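PDB 3DF8: possible HxlR family transcriptional factor from Thermoplasma volcanium, which probably binds DNA and regulates transcription as a two-chain winged helix-turn-helix protein of the HxlR family. Local coordinates for residues A[30-35]-A[65-70]; A[34-39]-A[46-51]. All coordinates share one frame; numbering follows the deposited sequence. Where two conformers were deposited one is given.

Contact 1. Residues A[30-35]-A[65-70]; sequences MLIISV and KDLIDS
In the winged helix-turn-helix core of this HxlR-like domain, Leu67 of helix 57-69 pushes its isobutyl fork against Ile32 and Ile33 of helix 29-36. Helix 57-69 stands where the recognition helix of such folds normally lies; between 30-35 and 65-70 the contact is apolar, with no hydrogen bond across it. The fork divides its work. Leu67 CD1 meets Ile32 CG2 at 3.7 Å, while Leu67 CD2 lies 3.9 Å from Ile33 CD1 and 4.1 Å from Ile33 CG1. Leucine suits this place because its two methyls can serve two neighbours on the same helix.

Ile32 points its CB toward helix 57-69; with chi1 at -69°, CG2 stands anti to the backbone N and becomes the touching methyl. The CB of Ile33 does not point at helix 57-69; CG1 and, with chi2 at 169°, CD1 reach across to Leu67. Both side chains meet Leu67 at a slant. Around them, Ile52 and Ile55 pack on Ile32, Leu24 and Arg93 on Ile33, and Val73 of the wing on Leu67, leaving the three residues buried.

Within the segments, serines return their hydroxyls to the helix. Met30 O, in a selenomethionine, takes Ser34 N and Ser34 OG from opposite faces of its carbonyl plane, the hydroxyl at 2.6 Å. At the end of helix 57-69, in one of the two conformers deposited for Ser70, Ser70 OG donates to Asp66 O at 3.0 Å, across the plane from Ser70 N.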
loop_
_atom_site.group_PDB
_atom_site.type_symbol
_atom_site.label_atom_id
_atom_site.label_comp_id
_atom_site.label_asym_id
_atom_site.label_seq_id
_atom_site.Cartn_x
_atom_site.Cartn_y
_atom_site.Cartn_z
HETATM N N MSE A 30 0.876 6.617 1.875
HETATM C CA MSE A 30 0.606 6.531 0.428
HETATM C C MSE A 30 -0.063 7.816 -0.045
HETATM O O MSE A 30 0.223 8.327 -1.147
HETATM C CB MSE A 30 -0.221 5.291 0.082
HETATM C CG MSE A 30 0.568 4.010 0.253
HETATM SE SE MSE A 30 -0.480 2.419 -0.212
HETATM C CE MSE A 30 -1.062 1.996 1.623
ATOM N N LEU A 31 -0.929 8.368 0.790
ATOM C CA LEU A 31 -1.583 9.642 0.438
ATOM C C LEU A 31 -0.567 10.791 0.394
ATOM O O LEU A 31 -0.699 11.672 -0.470
ATOM C CB LEU A 31 -2.691 9.959 1.402
ATOM C CG LEU A 31 -3.933 9.057 1.292
ATOM C CD1 LEU A 31 -4.887 9.398 2.461
ATOM C CD2 LEU A 31 -4.561 9.131 -0.100
ATOM N N ILE A 32 0.398 10.815 1.321
ATOM C CA ILE A 32 1.448 11.874 1.300
ATOM C C ILE A 32 2.252 11.767 -0.021
ATOM O O ILE A 32 2.460 12.775 -0.727
ATOM C CB ILE A 32 2.359 11.781 2.517
ATOM C CG1 ILE A 32 1.557 12.171 3.789
ATOM C CG2 ILE A 32 3.582 12.690 2.317
ATOM C CD1 ILE A 32 2.185 11.733 5.174
ATOM N N ILE A 33 2.730 10.568 -0.338
ATOM C CA ILE A 33 3.426 10.350 -1.622
ATOM C C ILE A 33 2.585 10.798 -2.806
ATOM O O ILE A 33 3.084 11.444 -3.709
ATOM C CB ILE A 33 3.890 8.874 -1.783
ATOM C CG1 ILE A 33 4.925 8.561 -0.676
ATOM C CG2 ILE A 33 4.359 8.550 -3.236
ATOM C CD1 ILE A 33 5.283 7.056 -0.523
ATOM N N SER A 34 1.301 10.444 -2.788
ATOM C CA SER A 34 0.406 10.821 -3.893
ATOM C C SER A 34 0.244 12.346 -4.025
ATOM O O SER A 34 0.347 12.922 -5.144
ATOM C CB SER A 34 -0.942 10.162 -3.655
ATOM O OG SER A 34 -0.792 8.743 -3.558
ATOM N N VAL A 35 -0.005 13.027 -2.919
ATOM C CA VAL A 35 -0.265 14.472 -3.036
ATOM C C VAL A 35 1.020 15.223 -3.398
ATOM O O VAL A 35 0.961 16.247 -4.052
ATOM C CB VAL A 35 -1.013 15.099 -1.815
ATOM C CG1 VAL A 35 -2.409 14.489 -1.664
ATOM C CG2 VAL A 35 -0.191 14.992 -0.506
ATOM N N LYS A 65 9.447 12.944 7.905
ATOM C CA LYS A 65 10.809 12.625 8.353
ATOM C C LYS A 65 11.179 11.204 7.894
ATOM O O LYS A 65 12.310 10.973 7.436
ATOM C CB LYS A 65 10.904 12.713 9.859
ATOM C CG LYS A 65 12.238 12.257 10.384
ATOM C CD LYS A 65 12.247 12.218 11.887
ATOM C CE LYS A 65 13.461 11.422 12.354
ATOM N NZ LYS A 65 14.692 12.020 11.764
ATOM N N ASP A 66 10.235 10.267 8.008
ATOM C CA ASP A 66 10.561 8.873 7.711
ATOM C C ASP A 66 10.772 8.802 6.207
ATOM O O ASP A 66 11.617 8.034 5.731
ATOM C CB ASP A 66 9.432 7.914 8.105
ATOM C CG ASP A 66 9.295 7.725 9.597
ATOM O OD1 ASP A 66 10.273 7.972 10.343
ATOM O OD2 ASP A 66 8.179 7.286 9.982
ATOM N N LEU A 67 9.966 9.574 5.475
ATOM C CA LEU A 67 10.097 9.586 4.012
ATOM C C LEU A 67 11.414 10.192 3.525
ATOM O O LEU A 67 11.995 9.726 2.533
ATOM C CB LEU A 67 8.894 10.268 3.328
ATOM C CG LEU A 67 7.596 9.463 3.318
ATOM C CD1 LEU A 67 6.378 10.432 3.048
ATOM C CD2 LEU A 67 7.566 8.269 2.391
ATOM N N ILE A 68 11.857 11.247 4.200
ATOM C CA ILE A 68 13.176 11.858 3.924
ATOM C C ILE A 68 14.282 10.833 4.253
ATOM O O ILE A 68 15.196 10.600 3.458
ATOM C CB ILE A 68 13.348 13.139 4.745
ATOM C CG1 ILE A 68 12.396 14.229 4.237
ATOM C CG2 ILE A 68 14.834 13.611 4.699
ATOM C CD1 ILE A 68 12.349 15.482 5.159
ATOM N N ASP A 69 14.192 10.217 5.420
ATOM C CA ASP A 69 15.190 9.218 5.835
ATOM C C ASP A 69 15.292 8.038 4.852
ATOM O O ASP A 69 16.388 7.498 4.634
ATOM C CB ASP A 69 14.911 8.763 7.263
ATOM C CG ASP A 69 15.181 9.861 8.306
ATOM O OD1 ASP A 69 15.716 10.946 7.954
ATOM O OD2 ASP A 69 14.865 9.631 9.487
ATOM N N SER A 70 14.160 7.666 4.253
ATOM C CA SER A 70 14.076 6.550 3.312
ATOM C C SER A 70 14.423 6.941 1.876
ATOM O O SER A 70 14.432 6.086 0.988
ATOM C CB SER A 70 12.696 5.889 3.405
ATOM O OG SER A 70 12.522 5.335 4.704
#

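Contact 2. Residues A[34-39]-A[46-51]; sequences SVLGNG and NDIRSS
Apolar packing between Val35, Leu36 and Ile48 makes up most of this contact. Ile48 offers two branches: its CG2 faces Val35 CG2 at 4.0 Å, and its CD1 meets Leu36 CD2 at 3.7 Å. Branching at CB sends the two arms apart; chi1 of -62° sets CG1 beside the backbone N, leading CD1 to Leu36, and CG2 beside the carbonyl carbon, toward Val35. Val35, whose CB points toward 46-51, uses its second methyl as well in the conformer described: CG1 rests 4.1 Å from Ser51 CB. Leu36 sets out less directly and relies on its longer chain to bring CD2 to Ile48.

These residues join helix 29-36 and helix 45-50 of the winged helix-turn-helix. Tyr83 of the wing touches both Leu36 and Ile48, and Leu60 of helix 57-69 also packs on Ile48, so the cluster is buried among several elements of the fold.

Polar links lie at the margin. One water accepts from Asn38 ND2 at 2.8 Å and donates to Ser51 OG at 3.2 Å, in one of the two conformers deposited for Ser51. That hydroxyl in turn donates to Asp47 O at 2.7 Å, its small side chain folding back on the helix. The amide of Asn38 suits a junction, since it both gives and accepts: ND2 also donates to Met4 O of the second subunit, and OD1 bonds to Arg6 N of the same neighbouring chain.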
loop_
_atom_site.group_PDB
_atom_site.type_symbol
_atom_site.label_atom_id
_atom_site.label_comp_id
_atom_site.label_asym_id
_atom_site.label_seq_id
_atom_site.Cartn_x
_atom_site.Cartn_y
_atom_site.Cartn_z
ATOM N N SER A 34 1.301 10.444 -2.788
ATOM C CA SER A 34 0.406 10.821 -3.893
ATOM C C SER A 34 0.244 12.346 -4.025
ATOM O O SER A 34 0.347 12.922 -5.144
ATOM C CB SER A 34 -0.942 10.162 -3.655
ATOM O OG SER A 34 -0.792 8.743 -3.558
ATOM N N VAL A 35 -0.005 13.027 -2.919
ATOM C CA VAL A 35 -0.265 14.472 -3.036
ATOM C C VAL A 35 1.020 15.223 -3.398
ATOM O O VAL A 35 0.961 16.247 -4.052
ATOM C CB VAL A 35 -1.013 15.099 -1.815
ATOM C CG1 VAL A 35 -2.409 14.489 -1.664
ATOM C CG2 VAL A 35 -0.191 14.992 -0.506
ATOM N N LEU A 36 2.184 14.703 -2.978
ATOM C CA LEU A 36 3.453 15.390 -3.293
ATOM C C LEU A 36 3.719 15.449 -4.797
ATOM O O LEU A 36 4.506 16.286 -5.308
ATOM C CB LEU A 36 4.624 14.765 -2.514
ATOM C CG LEU A 36 4.819 15.260 -1.087
ATOM C CD1 LEU A 36 5.835 14.435 -0.335
ATOM C CD2 LEU A 36 5.190 16.765 -1.049
ATOM N N GLY A 37 3.047 14.565 -5.522
ATOM C CA GLY A 37 3.116 14.555 -6.991
ATOM C C GLY A 37 1.955 15.231 -7.708
ATOM O O GLY A 37 1.849 15.112 -8.921
ATOM N N ASN A 38 1.067 15.905 -6.972
ATOM C CA ASN A 38 -0.009 16.738 -7.551
ATOM C C ASN A 38 0.519 18.115 -7.977
ATOM O O ASN A 38 1.670 18.443 -7.706
ATOM C CB ASN A 38 -1.074 17.053 -6.513
ATOM C CG ASN A 38 -1.974 15.882 -6.171
ATOM O OD1 ASN A 38 -2.000 14.843 -6.836
ATOM N ND2 ASN A 38 -2.767 16.083 -5.145
ATOM N N GLY A 39 -0.327 18.938 -8.600
ATOM C CA GLY A 39 0.063 20.332 -8.961
ATOM C C GLY A 39 1.394 20.531 -9.689
ATOM O O GLY A 39 1.996 19.567 -10.189
ATOM N N ASN A 46 1.731 23.338 4.936
ATOM C CA ASN A 46 0.281 23.599 4.977
ATOM C C ASN A 46 -0.440 23.107 3.740
ATOM O O ASN A 46 -1.551 22.591 3.841
ATOM C CB ASN A 46 -0.058 25.080 5.181
ATOM C CG ASN A 46 -1.546 25.305 5.328
ATOM O OD1 ASN A 46 -2.138 24.917 6.331
ATOM N ND2 ASN A 46 -2.165 25.943 4.335
ATOM N N ASP A 47 0.192 23.267 2.572
ATOM C CA ASP A 47 -0.379 22.812 1.274
ATOM C C ASP A 47 -0.666 21.299 1.338
ATOM O O ASP A 47 -1.726 20.811 0.915
ATOM C CB ASP A 47 0.613 22.987 0.104
ATOM C CG ASP A 47 0.829 24.435 -0.330
ATOM O OD1 ASP A 47 -0.116 25.278 -0.184
ATOM O OD2 ASP A 47 1.960 24.706 -0.870
ATOM N N ILE A 48 0.334 20.573 1.826
ATOM C CA ILE A 48 0.277 19.112 1.943
ATOM C C ILE A 48 -0.805 18.711 2.939
ATOM O O ILE A 48 -1.682 17.905 2.625
ATOM C CB ILE A 48 1.626 18.516 2.373
ATOM C CG1 ILE A 48 2.695 18.813 1.325
ATOM C CG2 ILE A 48 1.526 17.014 2.525
ATOM C CD1 ILE A 48 4.162 18.702 1.913
ATOM N N ARG A 49 -0.754 19.293 4.138
ATOM C CA ARG A 49 -1.716 18.976 5.195
ATOM C C ARG A 49 -3.164 19.250 4.755
ATOM O O ARG A 49 -4.053 18.418 4.976
ATOM C CB ARG A 49 -1.349 19.763 6.471
ATOM C CG ARG A 49 -2.297 19.568 7.672
ATOM C CD ARG A 49 -1.901 20.463 8.882
ATOM N NE ARG A 49 -1.957 21.882 8.526
ATOM C CZ ARG A 49 -1.148 22.838 8.992
ATOM N NH1 ARG A 49 -1.314 24.082 8.574
ATOM N NH2 ARG A 49 -0.171 22.571 9.863
ATOM N N SER A 50 -3.383 20.386 4.078
ATOM C CA SER A 50 -4.707 20.775 3.595
ATOM C C SER A 50 -5.259 19.833 2.547
ATOM O O SER A 50 -6.477 19.735 2.371
ATOM C CB SER A 50 -4.635 22.165 2.986
ATOM O OG SER A 50 -4.422 23.123 3.999
ATOM N N SER A 51 -4.352 19.151 1.847
ATOM C CA SER A 51 -4.704 18.242 0.763
ATOM C C SER A 51 -5.067 16.838 1.256
ATOM O O SER A 51 -5.535 16.013 0.481
ATOM C CB SER A 51 -3.542 18.139 -0.221
ATOM O OG SER A 51 -3.260 19.393 -0.803
HETATM O O HOH W 1 -2.536 18.592 -3.818
#

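How the contacts relate
From the N terminus, the chain passes strands 3-7 and 10-14 and helix 21-25 before reaching helix 29-36, where both contacts begin. Contact 2 closes first, bringing helix 45-50 back to the helix end after a short loop. Contact 1 closes later, once the chain has run through 45-50 and most of helix 57-69; its larger loop therefore encloses that of contact 2, so the two nest without crossing. Their segments share Ser34 and Val35, and their centres lie about 11 Å apart. Together they set helices 45-50 and 57-69, the pair of the helix-turn-helix, against helix 29-36, which also packs against Leu5 and Leu21 of the second subunit.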